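Local coordinates for protein putative adhesin (Parabacteroides distasonis, PDB 3LJY) that is of unknown function but, as a putative adhesin lipoprotein with a beta-solenoid fold, may take part in attachment at the cell surface, at residues G10-K15 against T47-L52; F33-S38 against F100-P105; V121-T126 against M142-L147; L192-T197 against G218-K223; V204-N209 against G224-Q229. All coordinates share one frame; numbering follows the deposited sequence. Where two conformers were deposited one is given.

Contact 1 (G10-K15 against T47-L52); sequences GKLTSK and TVDQNL
With CG set anti to the carbonyl carbon (chi1 -66°), the carboxylate of D49 swings back to G10, where OD2 accepts the bond from G10 N at 2.7 Å on its anti side. T78 bonds to the same oxygen, so two donors grip it. L12 has its CG placed likewise (chi1 -70°), which lays CD2 against the backbone of the other strand, 3.4 Å from V48 C. T13 differs: its OG1 sits between its own N and carbonyl carbon and meets Q50 CA at 3.5 Å. In the backbone, T13 and V48 form an antiparallel hydrogen-bonded pair, T13 N reaching V48 O at 3.1 Å and V48 N reaching T13 O at 3.2 Å. Q50 N adds a bond to K11 O of 2.8 Å just beyond the strand. The pairing belongs to the N-terminal end of the beta-solenoid, where strand 43-49 pairs antiparallel with both 12-18 and 80-86, before the parallel coils begin farther along. S14 and T47 are the next, non-hydrogen-bonded pair, S14 CB packing on T47 OG1 at 3.6 Å. V48 lies on the opposite face and is buried against F80 of strand 80-86.

Contact 2 (F33-S38 against F100-P105); sequences FNYEQS and FMVNSP
The phenyl rings of F33 and F100 lie side by side on the inner face of two parallel strands, centroids 5.6 Å apart and planes at 45°, an oblique pair. The edge of F100 takes the contact: F33 CD1 comes within 3.6 Å of F100 CE1, close to the plane of the F100 ring. One step on, the Y35 ring points the same way as V102, and its CD2 touches V102 CG2 at 3.9 Å. The flat groups of the outer face are polar. The amides of N34 and N103 are turned 32° from each other, and N103 ND2 gives N34 OD1 a bond of 2.8 Å that lies in the N103 amide plane. The selenomethionine M101 brings its CE beside the same oxygen. A water accepts from N103 ND2 at 3.0 Å and donates to E36 OE2, whose carboxylate stands nearly at right angles to the N103 amide. Beyond the paired strands S104 takes over: its OG, between the backbone N and carbonyl carbon (chi1 65°), accepts from Q37 N at 3.0 Å and donates to P105 O at 2.7 Å. Three backbone bonds, M101 N to F33 O, Y35 N to M101 O and N103 N to Y35 O, fix the parallel register. Strand 32-37 is flanked on its other side by strand 80-86 and strand 99-102 by strand 120-123, K124 bonding to N103 OD1, while I25 and V27 of strand 24-27 meet F33 from across the core.

Contact 3 (V121-T126 against M142-L147); sequences VQLKET and MVVNHL
V121 and M142 pack tightly on the inner face, V121 CB meeting CG of the selenomethionine at 3.8 Å, and L123 CD1 follows against V144 CG2 at 3.9 Å, the two side chains pointing the same way. I113 and L134 of the facing strands 110-115 and 131-136 close over this row. Backbone bonds of the parallel pairing, V143 N to V121 O, L123 N to V143 O and N145 N to L123 O, hold it in register. On the outer face the side chains of Q122 and V143 scarcely touch, and the Q122 amide bonds instead to N99. From K124 and N145 onward the contact becomes polar. N145 ND2 reaches K124 O at 2.8 Å, tilted from its own amide plane. A water bridges the two chain segments, accepting from H146 N at 2.9 Å and lying 2.7 Å from L123 O and 2.6 Å from E125 O, while E125, whose CB points away from the other segment, is exposed. T126 and H146 tighten the far end again. The imidazole, with CG anti to the backbone N (chi1 -178°), lies alongside T126: OG1 shares a hydrogen bond of 2.8 Å with H146 ND1, and CG2 sits over one ring face in a CH-pi contact, 3.7 Å from the centroid. H146 NE2 is taken by E148. The equivalent residues V121 and M142, Q122 and V143, L123 and V144 stand 21 positions apart in sequence, one coil above the other, as expected of a parallel beta-solenoid.

Contact 4 (L192-T197 against G218-K223); sequences LSCKVT and GNIRYK
G218 comes first and, having no side chain, lets V196 CG1 lie against its CA at 3.7 Å. N219 adds only its backbone N, 4.1 Å from the same methyl; its side chain points away from the contact and bonds to T237. I220 then carries most of the contact. Its CG1 is anti to the carbonyl carbon (chi1 -57°), and the branch slides past V196 in the opposite direction, CG1 touching V196 CG2 at 3.7 Å. The tip goes further, CD1 packing on C194 SG at 3.8 Å and resting 3.6 Å from C194 O. The two strands are not neighbours in a sheet: their axes stay 7.8 Å apart at 151°, and they belong to different walls of the beta-solenoid, so the side chains meet in its buried core. A202 of strand 201-206 also covers C194 and V196, and A212 and V214 of strand 209-215 flank I220. Farther along, R221 bonds to I220 O through NH1 and forms a salt bridge with E239 through NH2, whereas the Y222 ring leads off toward L210 and V238.

Contact 5 (V204-N209 against G224-Q229); sequences VHATDN and GPTAVQ
H205 and G224 meet edge-on: the imidazole, with CG anti to the backbone N, brings NE2 to 2.9 Å and CD2 to 3.2 Å from G224 O, which lies near the ring plane. T226 lies across the chain where it turns at T207 and D208. Its OG1, anti to the backbone N (chi1 -176°), points toward this turn, 3.6 Å from A206 CB and 3.4 Å from D208 C, while T226 CB rests on A206 O at 3.4 Å. The hydroxyl donates to A227 O at 2.9 Å, from 43° above that carbonyl plane, which would favour this rotation. Next to it A227 N donates to D208 O at 3.0 Å, also from above the plane, and N209 and A227 pair in parallel with their side chains on the same face. A cis peptide bond precedes P225, whose ring stays at the exposed margin. D208 turns its carboxylate away to Q191 of the preceding coil, and A206 packs inward on L192. Both segments thus round a corner of the beta-solenoid, leading from strands 201-206 and 219-223 on one wall to strands 209-215 and 227-233 on another, with 227-233 the outermost strand at this end of that sheet.

The five contacts follow the length of one beta-solenoid, from contact 1 near its N-terminal end to contact 5 near the other, their centres 51 Å apart. Contacts 2 and 3 are adjacent, 10 Å between centres, and join directly: F100 O accepts from Q122 N at 2.8 Å, so 33-38, 100-105, 121-126 and 142-147 stand side by side on one wall. Contacts 4 and 5 interlock in sequence and touch, V204 pairing with R221 and K223 through backbone bonds; contact 4 spans the core, whereas contact 5 lies at a corner. Contact 1, about 9 Å from contact 2 at the nearest atoms, is the one built on antiparallel strand pairing.

Contact 1 (G10-K15 against T47-L52)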
# COMPACT_ATOMS: atom_id res chain seq x y z
N GLY A 10 29.53 3.25 -5.16
CA GLY A 10 29.16 2.12 -6.03
C GLY A 10 29.28 0.72 -5.43
O GLY A 10 28.83 -0.25 -6.06
N LYS A 11 29.89 0.62 -4.24
CA LYS A 11 30.15 -0.65 -3.58
C LYS A 11 29.21 -0.82 -2.41
O LYS A 11 29.38 -0.18 -1.36
CB LYS A 11 31.61 -0.71 -3.14
CG LYS A 11 32.59 -0.70 -4.35
CD LYS A 11 34.05 -0.74 -3.93
CE LYS A 11 34.42 0.48 -3.09
NZ LYS A 11 35.90 0.71 -3.07
N LEU A 12 28.23 -1.69 -2.62
CA LEU A 12 27.18 -1.98 -1.66
C LEU A 12 27.65 -2.85 -0.52
O LEU A 12 28.19 -3.92 -0.75
CB LEU A 12 26.02 -2.67 -2.38
CG LEU A 12 25.24 -1.77 -3.33
CD1 LEU A 12 24.13 -2.56 -4.02
CD2 LEU A 12 24.67 -0.57 -2.58
N THR A 13 27.43 -2.38 0.71
CA THR A 13 27.70 -3.17 1.90
C THR A 13 26.49 -3.10 2.84
O THR A 13 25.70 -2.19 2.76
CB THR A 13 28.96 -2.68 2.63
OG1 THR A 13 28.75 -1.31 3.04
CG2 THR A 13 30.20 -2.80 1.73
N SER A 14 26.40 -4.07 3.74
CA SER A 14 25.29 -4.23 4.68
C SER A 14 25.75 -3.90 6.10
O SER A 14 26.85 -4.27 6.49
CB SER A 14 24.77 -5.67 4.62
OG SER A 14 24.29 -6.13 5.87
N LYS A 15 24.91 -3.19 6.85
CA LYS A 15 25.14 -3.00 8.31
C LYS A 15 23.79 -3.17 9.01
O LYS A 15 22.76 -2.84 8.45
CB LYS A 15 25.78 -1.65 8.65
CG LYS A 15 27.26 -1.54 8.24
CD LYS A 15 28.00 -0.35 8.88
N THR A 47 21.48 -1.96 3.41
CA THR A 47 22.46 -2.16 2.36
C THR A 47 22.47 -0.90 1.49
O THR A 47 21.47 -0.52 0.90
CB THR A 47 22.17 -3.44 1.52
OG1 THR A 47 22.09 -4.58 2.40
CG2 THR A 47 23.26 -3.69 0.45
N VAL A 48 23.62 -0.24 1.42
CA VAL A 48 23.74 0.99 0.65
C VAL A 48 25.21 1.15 0.31
O VAL A 48 26.05 0.38 0.79
CB VAL A 48 23.15 2.21 1.45
CG1 VAL A 48 24.08 2.62 2.57
CG2 VAL A 48 22.89 3.40 0.50
N ASP A 49 25.53 2.13 -0.54
CA ASP A 49 26.91 2.43 -0.86
C ASP A 49 27.68 2.57 0.44
O ASP A 49 27.26 3.29 1.34
CB ASP A 49 27.02 3.74 -1.65
CG ASP A 49 26.40 3.66 -3.01
OD1 ASP A 49 25.18 3.51 -3.08
OD2 ASP A 49 27.12 3.76 -4.03
N GLN A 50 28.82 1.89 0.50
CA GLN A 50 29.65 1.75 1.69
C GLN A 50 30.03 3.10 2.34
O GLN A 50 29.98 3.24 3.56
CB GLN A 50 30.88 0.94 1.23
CG GLN A 50 32.03 0.79 2.16
CD GLN A 50 33.21 0.13 1.48
OE1 GLN A 50 33.69 0.59 0.43
NE2 GLN A 50 33.70 -0.96 2.06
N ASN A 51 30.41 4.08 1.51
CA ASN A 51 30.72 5.44 1.97
C ASN A 51 29.51 6.26 2.50
O ASN A 51 29.72 7.30 3.13
CB ASN A 51 31.43 6.26 0.87
CG ASN A 51 30.56 6.46 -0.39
OD1 ASN A 51 29.98 5.51 -0.91
ND2 ASN A 51 30.49 7.69 -0.89
N LEU A 52 28.26 5.81 2.26
CA LEU A 52 27.11 6.56 2.72
C LEU A 52 26.53 6.10 4.06
O LEU A 52 25.65 6.78 4.59
CB LEU A 52 25.99 6.53 1.67
CG LEU A 52 26.30 7.09 0.30
CD1 LEU A 52 25.05 6.91 -0.51
CD2 LEU A 52 26.79 8.56 0.35

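Contact 2 (F33-S38 against F100-P105)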
# COMPACT_ATOMS: atom_id res chain seq x y z
N PHE A 33 12.25 -1.28 0.65
CA PHE A 33 11.99 -1.37 2.11
C PHE A 33 11.22 -2.64 2.42
O PHE A 33 10.04 -2.78 2.11
CB PHE A 33 11.20 -0.13 2.56
CG PHE A 33 11.13 0.08 4.05
CD1 PHE A 33 10.42 -0.78 4.86
CD2 PHE A 33 11.69 1.21 4.62
CE1 PHE A 33 10.36 -0.57 6.21
CE2 PHE A 33 11.60 1.44 5.96
CZ PHE A 33 10.94 0.55 6.76
N ASN A 34 11.92 -3.60 3.01
CA ASN A 34 11.39 -4.93 3.26
C ASN A 34 10.97 -5.07 4.72
O ASN A 34 11.76 -4.83 5.63
CB ASN A 34 12.46 -5.97 2.84
CG ASN A 34 12.62 -6.06 1.32
OD1 ASN A 34 11.75 -6.58 0.66
ND2 ASN A 34 13.73 -5.54 0.78
N TYR A 35 9.72 -5.46 4.94
CA TYR A 35 9.18 -5.56 6.29
C TYR A 35 8.63 -6.99 6.53
O TYR A 35 8.04 -7.61 5.65
CB TYR A 35 8.12 -4.46 6.56
CG TYR A 35 7.35 -4.70 7.85
CD1 TYR A 35 7.84 -4.25 9.07
CD2 TYR A 35 6.17 -5.44 7.86
CE1 TYR A 35 7.18 -4.51 10.23
CE2 TYR A 35 5.51 -5.71 9.03
CZ TYR A 35 6.02 -5.25 10.21
OH TYR A 35 5.34 -5.55 11.36
N GLU A 36 8.84 -7.50 7.74
CA GLU A 36 8.17 -8.71 8.17
C GLU A 36 7.60 -8.57 9.57
O GLU A 36 8.20 -7.94 10.43
CB GLU A 36 9.10 -9.90 8.13
CG GLU A 36 9.37 -10.34 6.70
CD GLU A 36 10.36 -11.48 6.58
OE1 GLU A 36 10.49 -12.28 7.53
OE2 GLU A 36 11.00 -11.56 5.51
N GLN A 37 6.46 -9.20 9.80
CA GLN A 37 5.88 -9.24 11.13
C GLN A 37 6.43 -10.43 11.88
O GLN A 37 6.27 -11.58 11.45
CB GLN A 37 4.34 -9.25 11.05
CG GLN A 37 3.67 -9.24 12.41
CD GLN A 37 2.17 -9.33 12.35
OE1 GLN A 37 1.61 -9.88 11.39
NE2 GLN A 37 1.50 -8.80 13.38
N SER A 38 7.09 -10.17 13.00
CA SER A 38 7.66 -11.23 13.81
C SER A 38 7.85 -10.79 15.28
O SER A 38 8.01 -9.60 15.58
CB SER A 38 9.00 -11.67 13.21
OG SER A 38 10.09 -10.85 13.61
N PHE A 100 7.71 -0.37 -1.02
CA PHE A 100 7.44 -0.90 0.29
C PHE A 100 6.89 -2.33 0.17
O PHE A 100 5.88 -2.55 -0.45
CB PHE A 100 6.47 0.01 1.04
CG PHE A 100 6.15 -0.46 2.45
CD1 PHE A 100 7.09 -0.40 3.45
CD2 PHE A 100 4.92 -0.97 2.75
CE1 PHE A 100 6.82 -0.84 4.73
CE2 PHE A 100 4.63 -1.41 4.03
CZ PHE A 100 5.58 -1.36 5.02
N MSE A 101 7.60 -3.31 0.72
CA MSE A 101 7.23 -4.72 0.56
C MSE A 101 7.07 -5.36 1.90
O MSE A 101 7.97 -5.29 2.70
CB MSE A 101 8.31 -5.46 -0.23
CG MSE A 101 8.39 -4.95 -1.64
SE MSE A 101 9.96 -5.34 -2.64
CE MSE A 101 11.20 -4.17 -1.74
N VAL A 102 5.89 -5.94 2.15
CA VAL A 102 5.64 -6.79 3.32
C VAL A 102 5.78 -8.21 2.84
O VAL A 102 5.03 -8.64 2.00
CB VAL A 102 4.28 -6.54 3.99
CG1 VAL A 102 3.98 -7.59 5.12
CG2 VAL A 102 4.23 -5.10 4.54
N ASN A 103 6.79 -8.91 3.37
CA ASN A 103 7.22 -10.20 2.86
C ASN A 103 6.78 -11.37 3.72
O ASN A 103 7.17 -12.48 3.42
CB ASN A 103 8.76 -10.24 2.73
CG ASN A 103 9.27 -9.24 1.75
OD1 ASN A 103 8.71 -9.09 0.67
ND2 ASN A 103 10.31 -8.51 2.12
N SER A 104 6.01 -11.11 4.78
CA SER A 104 5.48 -12.14 5.64
C SER A 104 3.96 -12.03 5.61
O SER A 104 3.44 -11.03 5.16
CB SER A 104 5.91 -11.90 7.07
OG SER A 104 5.31 -10.69 7.51
N PRO A 105 3.25 -13.05 6.11
CA PRO A 105 1.87 -12.82 6.46
C PRO A 105 1.78 -11.62 7.38
O PRO A 105 2.76 -11.29 8.07
CB PRO A 105 1.50 -14.09 7.21
CG PRO A 105 2.40 -15.13 6.68
CD PRO A 105 3.67 -14.45 6.37
O HOH W 1 12.03 -9.13 4.47

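Contact 3 (V121-T126 against M142-L147)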
# COMPACT_ATOMS: atom_id res chain seq x y z
N VAL A 121 3.49 -0.14 -3.17
CA VAL A 121 3.33 -1.01 -2.01
C VAL A 121 2.99 -2.43 -2.50
O VAL A 121 2.15 -2.59 -3.37
CB VAL A 121 2.23 -0.50 -1.10
CG1 VAL A 121 1.82 -1.56 -0.04
CG2 VAL A 121 2.63 0.86 -0.50
N GLN A 122 3.67 -3.45 -1.94
CA GLN A 122 3.41 -4.87 -2.23
C GLN A 122 3.19 -5.67 -0.94
O GLN A 122 4.12 -5.88 -0.20
CB GLN A 122 4.58 -5.48 -2.98
CG GLN A 122 5.11 -4.59 -4.10
CD GLN A 122 6.11 -5.29 -4.98
OE1 GLN A 122 5.85 -6.39 -5.46
NE2 GLN A 122 7.26 -4.66 -5.21
N LEU A 123 1.95 -6.09 -0.67
CA LEU A 123 1.66 -7.00 0.44
C LEU A 123 1.56 -8.37 -0.14
O LEU A 123 0.53 -8.72 -0.74
CB LEU A 123 0.40 -6.64 1.23
CG LEU A 123 0.30 -5.13 1.55
CD1 LEU A 123 -1.06 -4.76 2.17
CD2 LEU A 123 1.46 -4.62 2.41
N LYS A 124 2.63 -9.15 0.05
CA LYS A 124 2.89 -10.35 -0.74
C LYS A 124 2.27 -11.61 -0.19
O LYS A 124 2.01 -12.52 -0.95
CB LYS A 124 4.40 -10.58 -0.88
CG LYS A 124 5.03 -9.60 -1.77
CD LYS A 124 6.52 -9.72 -1.69
CE LYS A 124 7.21 -8.76 -2.62
NZ LYS A 124 8.67 -8.64 -2.25
N GLU A 125 2.06 -11.66 1.12
CA GLU A 125 1.48 -12.84 1.78
C GLU A 125 0.15 -12.46 2.42
O GLU A 125 -0.21 -11.28 2.49
CB GLU A 125 2.42 -13.39 2.87
CG GLU A 125 3.84 -13.66 2.43
CD GLU A 125 3.97 -14.73 1.34
OE1 GLU A 125 3.11 -15.64 1.26
OE2 GLU A 125 4.93 -14.64 0.53
N THR A 126 -0.55 -13.46 2.93
CA THR A 126 -1.92 -13.28 3.40
C THR A 126 -1.97 -12.21 4.49
O THR A 126 -1.23 -12.28 5.48
CB THR A 126 -2.50 -14.62 3.91
OG1 THR A 126 -2.26 -15.61 2.91
CG2 THR A 126 -4.03 -14.55 4.18
N MSE A 142 -0.51 0.07 -5.44
CA MSE A 142 -0.46 -1.01 -4.47
C MSE A 142 -0.89 -2.31 -5.11
O MSE A 142 -1.82 -2.33 -5.92
CB MSE A 142 -1.39 -0.75 -3.32
CG MSE A 142 -1.11 0.56 -2.67
SE MSE A 142 -1.82 0.63 -0.88
CE MSE A 142 -1.48 2.49 -0.53
N VAL A 143 -0.21 -3.39 -4.72
CA VAL A 143 -0.61 -4.76 -5.07
C VAL A 143 -0.73 -5.58 -3.81
O VAL A 143 0.21 -5.72 -3.07
CB VAL A 143 0.40 -5.44 -5.99
CG1 VAL A 143 -0.08 -6.81 -6.29
CG2 VAL A 143 0.63 -4.63 -7.30
N VAL A 144 -1.91 -6.14 -3.57
CA VAL A 144 -2.18 -7.00 -2.40
C VAL A 144 -2.52 -8.40 -2.91
O VAL A 144 -3.54 -8.55 -3.58
CB VAL A 144 -3.38 -6.43 -1.58
CG1 VAL A 144 -3.69 -7.28 -0.35
CG2 VAL A 144 -3.13 -4.98 -1.18
N ASN A 145 -1.68 -9.40 -2.58
CA ASN A 145 -1.85 -10.75 -3.11
C ASN A 145 -3.05 -11.47 -2.49
O ASN A 145 -3.79 -12.14 -3.19
CB ASN A 145 -0.57 -11.59 -2.93
CG ASN A 145 0.59 -11.14 -3.85
OD1 ASN A 145 0.44 -10.28 -4.72
ND2 ASN A 145 1.76 -11.72 -3.62
N HIS A 146 -3.24 -11.37 -1.17
CA HIS A 146 -4.29 -12.14 -0.52
C HIS A 146 -4.77 -11.47 0.78
O HIS A 146 -4.00 -11.25 1.70
CB HIS A 146 -3.77 -13.55 -0.32
CG HIS A 146 -4.76 -14.50 0.30
ND1 HIS A 146 -4.35 -15.63 0.99
CD2 HIS A 146 -6.11 -14.50 0.35
CE1 HIS A 146 -5.42 -16.27 1.43
NE2 HIS A 146 -6.50 -15.60 1.06
N LEU A 147 -6.05 -11.11 0.83
CA LEU A 147 -6.65 -10.47 2.00
C LEU A 147 -7.77 -11.34 2.60
O LEU A 147 -8.55 -11.96 1.88
CB LEU A 147 -7.21 -9.08 1.60
CG LEU A 147 -7.85 -8.25 2.75
CD1 LEU A 147 -6.80 -7.69 3.73
CD2 LEU A 147 -8.76 -7.15 2.22
O HOH W 2 -1.46 -9.96 0.60

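Contact 4 (L192-T197 against G218-K223)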
# COMPACT_ATOMS: atom_id res chain seq x y z
N LEU A 192 -20.85 -4.51 -0.61
CA LEU A 192 -19.87 -3.64 -1.26
C LEU A 192 -20.49 -2.34 -1.68
O LEU A 192 -21.55 -2.34 -2.24
CB LEU A 192 -19.19 -4.36 -2.47
CG LEU A 192 -18.06 -3.60 -3.19
CD1 LEU A 192 -16.95 -3.28 -2.21
CD2 LEU A 192 -17.55 -4.35 -4.42
N SER A 193 -19.84 -1.22 -1.38
CA SER A 193 -20.18 0.04 -2.01
C SER A 193 -18.97 0.59 -2.76
O SER A 193 -17.83 0.53 -2.30
CB SER A 193 -20.78 1.06 -1.03
OG SER A 193 -19.77 1.80 -0.39
N CYS A 194 -19.23 1.13 -3.93
CA CYS A 194 -18.20 1.49 -4.87
C CYS A 194 -18.62 2.77 -5.60
O CYS A 194 -19.67 2.78 -6.25
CB CYS A 194 -17.97 0.30 -5.82
SG CYS A 194 -16.70 0.55 -7.07
N LYS A 195 -17.82 3.84 -5.44
CA LYS A 195 -18.13 5.17 -6.03
C LYS A 195 -17.00 5.56 -6.96
O LYS A 195 -15.86 5.61 -6.55
CB LYS A 195 -18.27 6.27 -4.97
CG LYS A 195 -18.50 7.69 -5.59
CD LYS A 195 -19.13 8.70 -4.61
CE LYS A 195 -19.48 10.05 -5.29
N VAL A 196 -17.32 5.83 -8.22
CA VAL A 196 -16.36 6.27 -9.21
C VAL A 196 -16.77 7.67 -9.72
O VAL A 196 -17.85 7.87 -10.29
CB VAL A 196 -16.15 5.21 -10.36
CG1 VAL A 196 -15.14 5.70 -11.40
CG2 VAL A 196 -15.67 3.89 -9.81
N THR A 197 -15.92 8.64 -9.40
CA THR A 197 -16.15 10.05 -9.71
C THR A 197 -15.20 10.50 -10.77
O THR A 197 -15.37 11.52 -11.37
CB THR A 197 -15.94 10.87 -8.45
OG1 THR A 197 -17.23 11.20 -7.93
CG2 THR A 197 -15.09 12.14 -8.72
N GLY A 218 -16.51 7.65 -15.61
CA GLY A 218 -15.98 6.47 -14.96
C GLY A 218 -16.76 5.20 -15.27
O GLY A 218 -17.88 5.26 -15.79
N ASN A 219 -16.18 4.05 -14.95
CA ASN A 219 -16.82 2.74 -15.20
C ASN A 219 -16.64 1.76 -14.02
O ASN A 219 -15.60 1.76 -13.39
CB ASN A 219 -16.22 2.03 -16.42
CG ASN A 219 -16.53 2.72 -17.72
OD1 ASN A 219 -15.67 3.36 -18.29
ND2 ASN A 219 -17.77 2.59 -18.21
N ILE A 220 -17.67 0.95 -13.77
CA ILE A 220 -17.63 -0.13 -12.79
C ILE A 220 -17.97 -1.45 -13.49
O ILE A 220 -18.99 -1.58 -14.15
CB ILE A 220 -18.58 0.08 -11.58
CG1 ILE A 220 -18.27 1.41 -10.86
CG2 ILE A 220 -18.46 -1.13 -10.59
CD1 ILE A 220 -19.20 1.76 -9.68
N ARG A 221 -17.11 -2.44 -13.35
CA ARG A 221 -17.39 -3.77 -13.84
C ARG A 221 -17.46 -4.70 -12.63
O ARG A 221 -16.59 -4.67 -11.77
CB ARG A 221 -16.29 -4.21 -14.79
CG ARG A 221 -16.21 -3.40 -16.08
CD ARG A 221 -17.39 -3.74 -16.97
NE ARG A 221 -17.52 -2.93 -18.18
CZ ARG A 221 -18.04 -1.70 -18.23
NH1 ARG A 221 -18.46 -1.06 -17.14
NH2 ARG A 221 -18.13 -1.10 -19.40
N TYR A 222 -18.51 -5.51 -12.52
CA TYR A 222 -18.63 -6.39 -11.37
C TYR A 222 -18.90 -7.82 -11.76
O TYR A 222 -19.58 -8.09 -12.74
CB TYR A 222 -19.70 -5.92 -10.40
CG TYR A 222 -21.13 -5.93 -10.94
CD1 TYR A 222 -21.97 -7.05 -10.80
CD2 TYR A 222 -21.66 -4.81 -11.58
CE1 TYR A 222 -23.28 -7.05 -11.28
CE2 TYR A 222 -22.97 -4.80 -12.06
CZ TYR A 222 -23.77 -5.92 -11.90
OH TYR A 222 -25.05 -5.90 -12.38
N LYS A 223 -18.32 -8.72 -11.00
CA LYS A 223 -18.66 -10.15 -11.03
C LYS A 223 -19.68 -10.37 -9.92
O LYS A 223 -19.62 -9.74 -8.85
CB LYS A 223 -17.42 -11.03 -10.81
CG LYS A 223 -16.38 -10.93 -11.95
CD LYS A 223 -15.17 -11.88 -11.77
CE LYS A 223 -14.41 -12.09 -13.11
NZ LYS A 223 -12.94 -12.34 -12.94

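Contact 5 (V204-N209 against G224-Q229)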
# COMPACT_ATOMS: atom_id res chain seq x y z
N VAL A 204 -14.74 -5.15 -9.64
CA VAL A 204 -15.12 -5.58 -8.29
C VAL A 204 -15.85 -6.93 -8.30
O VAL A 204 -16.27 -7.43 -9.35
CB VAL A 204 -15.98 -4.46 -7.58
CG1 VAL A 204 -15.30 -3.09 -7.72
CG2 VAL A 204 -17.42 -4.38 -8.12
N HIS A 205 -15.99 -7.53 -7.13
CA HIS A 205 -16.75 -8.76 -6.96
C HIS A 205 -17.61 -8.66 -5.68
O HIS A 205 -17.12 -8.64 -4.57
CB HIS A 205 -15.79 -9.97 -6.94
CG HIS A 205 -16.48 -11.28 -6.77
ND1 HIS A 205 -15.83 -12.42 -6.36
CD2 HIS A 205 -17.78 -11.63 -6.91
CE1 HIS A 205 -16.69 -13.42 -6.28
NE2 HIS A 205 -17.89 -12.96 -6.60
N ALA A 206 -18.92 -8.51 -5.87
CA ALA A 206 -19.90 -8.46 -4.76
C ALA A 206 -20.66 -9.77 -4.77
O ALA A 206 -21.00 -10.28 -5.84
CB ALA A 206 -20.85 -7.25 -4.91
N THR A 207 -20.92 -10.34 -3.60
CA THR A 207 -21.55 -11.67 -3.53
C THR A 207 -22.92 -11.64 -2.84
O THR A 207 -23.52 -12.67 -2.62
CB THR A 207 -20.63 -12.73 -2.83
OG1 THR A 207 -20.27 -12.27 -1.54
CG2 THR A 207 -19.36 -13.00 -3.64
N ASP A 208 -23.42 -10.45 -2.52
CA ASP A 208 -24.75 -10.32 -1.93
C ASP A 208 -25.40 -8.98 -2.35
O ASP A 208 -26.47 -8.98 -2.95
CB ASP A 208 -24.70 -10.48 -0.41
CG ASP A 208 -26.12 -10.45 0.23
OD1 ASP A 208 -27.11 -10.91 -0.39
OD2 ASP A 208 -26.25 -9.96 1.37
N ASN A 209 -24.74 -7.87 -2.08
CA ASN A 209 -25.29 -6.55 -2.37
C ASN A 209 -24.24 -5.59 -2.86
O ASN A 209 -23.24 -5.41 -2.20
CB ASN A 209 -25.86 -5.97 -1.10
CG ASN A 209 -27.27 -6.34 -0.89
OD1 ASN A 209 -27.59 -7.19 -0.04
ND2 ASN A 209 -28.16 -5.74 -1.68
N GLY A 224 -20.66 -11.22 -10.21
CA GLY A 224 -21.74 -11.51 -9.27
C GLY A 224 -21.41 -12.76 -8.46
O GLY A 224 -20.24 -13.09 -8.30
N PRO A 225 -22.44 -13.46 -7.94
CA PRO A 225 -23.88 -13.11 -8.03
C PRO A 225 -24.26 -12.09 -6.97
O PRO A 225 -23.96 -12.31 -5.78
CB PRO A 225 -24.58 -14.44 -7.79
CG PRO A 225 -23.60 -15.24 -6.89
CD PRO A 225 -22.21 -14.70 -7.18
N THR A 226 -24.91 -11.00 -7.37
CA THR A 226 -25.22 -9.90 -6.45
C THR A 226 -26.50 -9.12 -6.83
O THR A 226 -26.85 -9.02 -8.00
CB THR A 226 -24.03 -8.91 -6.37
OG1 THR A 226 -24.32 -7.90 -5.39
CG2 THR A 226 -23.76 -8.26 -7.71
N ALA A 227 -27.17 -8.58 -5.82
CA ALA A 227 -28.21 -7.57 -6.02
C ALA A 227 -27.51 -6.23 -6.18
O ALA A 227 -26.53 -5.98 -5.49
CB ALA A 227 -29.14 -7.54 -4.82
N VAL A 228 -27.99 -5.38 -7.08
CA VAL A 228 -27.36 -4.08 -7.35
C VAL A 228 -28.30 -2.87 -7.20
O VAL A 228 -29.39 -2.82 -7.76
CB VAL A 228 -26.77 -3.98 -8.77
CG1 VAL A 228 -25.90 -2.76 -8.86
CG2 VAL A 228 -25.99 -5.22 -9.12
N GLN A 229 -27.84 -1.90 -6.42
CA GLN A 229 -28.36 -0.54 -6.34
C GLN A 229 -27.41 0.33 -7.17
O GLN A 229 -26.25 0.50 -6.80
CB GLN A 229 -28.21 -0.05 -4.90
CG GLN A 229 -29.37 0.57 -4.30
CD GLN A 229 -30.43 -0.43 -4.12
OE1 GLN A 229 -30.14 -1.62 -3.92
NE2 GLN A 229 -31.66 0.02 -4.22